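Local coordinates for uncharacterized protein (Pyrobaculum aerophilum, PDB 2ZYZ) that probably serves as the structural subunit of a splicing endonuclease and is thought to bind nucleic acid, at residues Val67-Gln70 / Thr71-Ser74. Residues are numbered along the deposited sequence; the frame is centred on the assembly and turned at random.
Sequences VTIQ and TLLS
T68 occupies the N-cap position of helix 69-81, and its carbonyl opens the first turn by accepting a hydrogen bond from L72, T68 O to L72 N 3.2 Å. Two more i to i+4 bonds follow at once, I69 O to L73 N at 2.9 Å and Q70 O to S74 N at 2.9 Å. The bond from L72 N to T68 O is nearly straight at the hydrogen (169°), whereas that from S74 N to Q70 O is a little more bent (156°). This turn begins the helix of the beta-alpha-beta unit that connects strand 55-62 with strand 86-91.

At the cap, the side chains of T68 and T71 cross at about a right angle and share a hydrogen bond between hydroxyls, T68 OG1 to T71 OG1 3.0 Å. A chi1 of 71° places OG1 of T68 between its own backbone N and carbonyl carbon, facing the start of the helix. A water bridges the two residues, accepting from the backbone N of T68 and bonding to T71 OG1 at 2.9 Å. T71 and V67 pack on Y59 of strand 55-62, and V67 also touches M61.

On another side of the turn, I69 runs with CG1 anti to the backbone N, and its CD1 lies 4.3 Å from L72 CD2. Another protein chain supplies apolar side chains that pack on V67, I69, L72 and L73, while Q70 NE2 hydrogen-bonds to a polar side chain there. With an alanine at L73, the branch resting on I69 CG1 is gone, which is likely to open a gap beside I69 and weaken packing against the other chain. The leucine meets I69 through its branch end, with L73 CD1 4.1 Å from I69 CG1.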
ATOM      1  N   VAL C  67     -14.033  -4.585  -5.504  1.00 23.13           N
ATOM      2  CA  VAL C  67     -15.319  -3.937  -5.750  1.00 24.21           C
ATOM      3  C   VAL C  67     -15.108  -2.540  -6.321  1.00 23.35           C
ATOM      4  O   VAL C  67     -14.306  -1.769  -5.793  1.00 23.41           O
ATOM      5  CB  VAL C  67     -16.158  -3.836  -4.463  1.00 25.25           C
ATOM      6  CG1 VAL C  67     -16.136  -5.158  -3.712  1.00 27.40           C
ATOM      7  CG2 VAL C  67     -15.644  -2.706  -3.584  1.00 25.61           C
ATOM      8  N   THR C  68     -15.816  -2.209  -7.398  1.00 22.39           N
ATOM      9  CA  THR C  68     -15.625  -0.919  -8.005  1.00 22.12           C
ATOM     10  C   THR C  68     -15.812   0.270  -7.061  1.00 21.72           C
ATOM     11  O   THR C  68     -16.507   0.231  -6.133  1.00 21.08           O
ATOM     12  CB  THR C  68     -16.547  -0.696  -9.199  1.00 22.49           C
ATOM     13  OG1 THR C  68     -17.850  -0.536  -8.732  1.00 22.40           O
ATOM     14  CG2 THR C  68     -16.491  -1.843 -10.174  1.00 24.57           C
ATOM     15  N   ILE C  69     -15.200   1.382  -7.376  1.00 22.62           N
ATOM     16  CA  ILE C  69     -15.430   2.544  -6.600  1.00 22.68           C
ATOM     17  C   ILE C  69     -16.887   2.999  -6.606  1.00 22.85           C
ATOM     18  O   ILE C  69     -17.413   3.446  -5.630  1.00 20.94           O
ATOM     19  CB  ILE C  69     -14.455   3.665  -6.934  1.00 23.51           C
ATOM     20  CG1 ILE C  69     -14.548   4.778  -5.910  1.00 24.31           C
ATOM     21  CG2 ILE C  69     -14.618   4.158  -8.323  1.00 23.00           C
ATOM     22  CD1 ILE C  69     -14.219   4.300  -4.596  1.00 28.29           C
ATOM     23  N   GLN C  70     -17.549   2.819  -7.728  1.00 22.51           N
ATOM     24  CA  GLN C  70     -18.939   3.130  -7.801  1.00 23.11           C
ATOM     25  C   GLN C  70     -19.759   2.315  -6.822  1.00 21.75           C
ATOM     26  O   GLN C  70     -20.615   2.811  -6.187  1.00 21.35           O
ATOM     27  CB  GLN C  70     -19.424   2.922  -9.206  1.00 23.39           C
ATOM     28  CG  GLN C  70     -18.864   3.919 -10.186  1.00 26.80           C
ATOM     29  CD  GLN C  70     -17.476   3.577 -10.786  1.00 30.72           C
ATOM     30  OE1 GLN C  70     -17.016   2.444 -10.778  1.00 29.47           O
ATOM     31  NE2 GLN C  70     -16.824   4.597 -11.314  1.00 32.80           N
ATOM     32  N   THR C  71     -19.442   1.043  -6.693  1.00 21.12           N
ATOM     33  CA  THR C  71     -20.156   0.213  -5.783  1.00 21.45           C
ATOM     34  C   THR C  71     -19.998   0.702  -4.365  1.00 20.87           C
ATOM     35  O   THR C  71     -20.918   0.807  -3.658  1.00 21.56           O
ATOM     36  CB  THR C  71     -19.674  -1.213  -5.879  1.00 21.34           C
ATOM     37  OG1 THR C  71     -20.082  -1.754  -7.116  1.00 23.33           O
ATOM     38  CG2 THR C  71     -20.247  -2.033  -4.810  1.00 21.95           C
ATOM     39  N   LEU C  72     -18.790   0.997  -3.966  1.00 20.06           N
ATOM     40  CA  LEU C  72     -18.567   1.501  -2.643  1.00 19.48           C
ATOM     41  C   LEU C  72     -19.249   2.840  -2.410  1.00 19.17           C
ATOM     42  O   LEU C  72     -19.828   3.061  -1.411  1.00 19.35           O
ATOM     43  CB  LEU C  72     -17.071   1.532  -2.318  1.00 18.96           C
ATOM     44  CG  LEU C  72     -16.649   2.039  -0.953  1.00 21.22           C
ATOM     45  CD1 LEU C  72     -17.121   1.187   0.130  1.00 22.69           C
ATOM     46  CD2 LEU C  72     -15.173   2.169  -0.927  1.00 20.48           C
ATOM     47  N   LEU C  73     -19.175   3.724  -3.378  1.00 19.70           N
ATOM     48  CA  LEU C  73     -19.844   4.982  -3.246  1.00 20.04           C
ATOM     49  C   LEU C  73     -21.334   4.808  -3.097  1.00 20.31           C
ATOM     50  O   LEU C  73     -21.939   5.491  -2.364  1.00 19.75           O
ATOM     51  CB  LEU C  73     -19.537   5.935  -4.373  1.00 20.11           C
ATOM     52  CG  LEU C  73     -18.102   6.418  -4.422  1.00 22.23           C
ATOM     53  CD1 LEU C  73     -17.779   7.237  -5.642  1.00 22.04           C
ATOM     54  CD2 LEU C  73     -17.742   7.140  -3.172  1.00 22.07           C
ATOM     55  N   SER C  74     -21.885   3.870  -3.808  1.00 19.74           N
ATOM     56  CA  SER C  74     -23.294   3.602  -3.670  1.00 21.04           C
ATOM     57  C   SER C  74     -23.678   3.188  -2.244  1.00 19.85           C
ATOM     58  O   SER C  74     -24.642   3.590  -1.744  1.00 19.41           O
ATOM     59  CB  SER C  74     -23.690   2.515  -4.644  1.00 21.27           C
ATOM     60  OG  SER C  74     -25.030   2.232  -4.513  1.00 25.75           O
TER
HETATM   61  O   HOH W   1     -18.286  -3.918  -7.710  0.50 15.85           O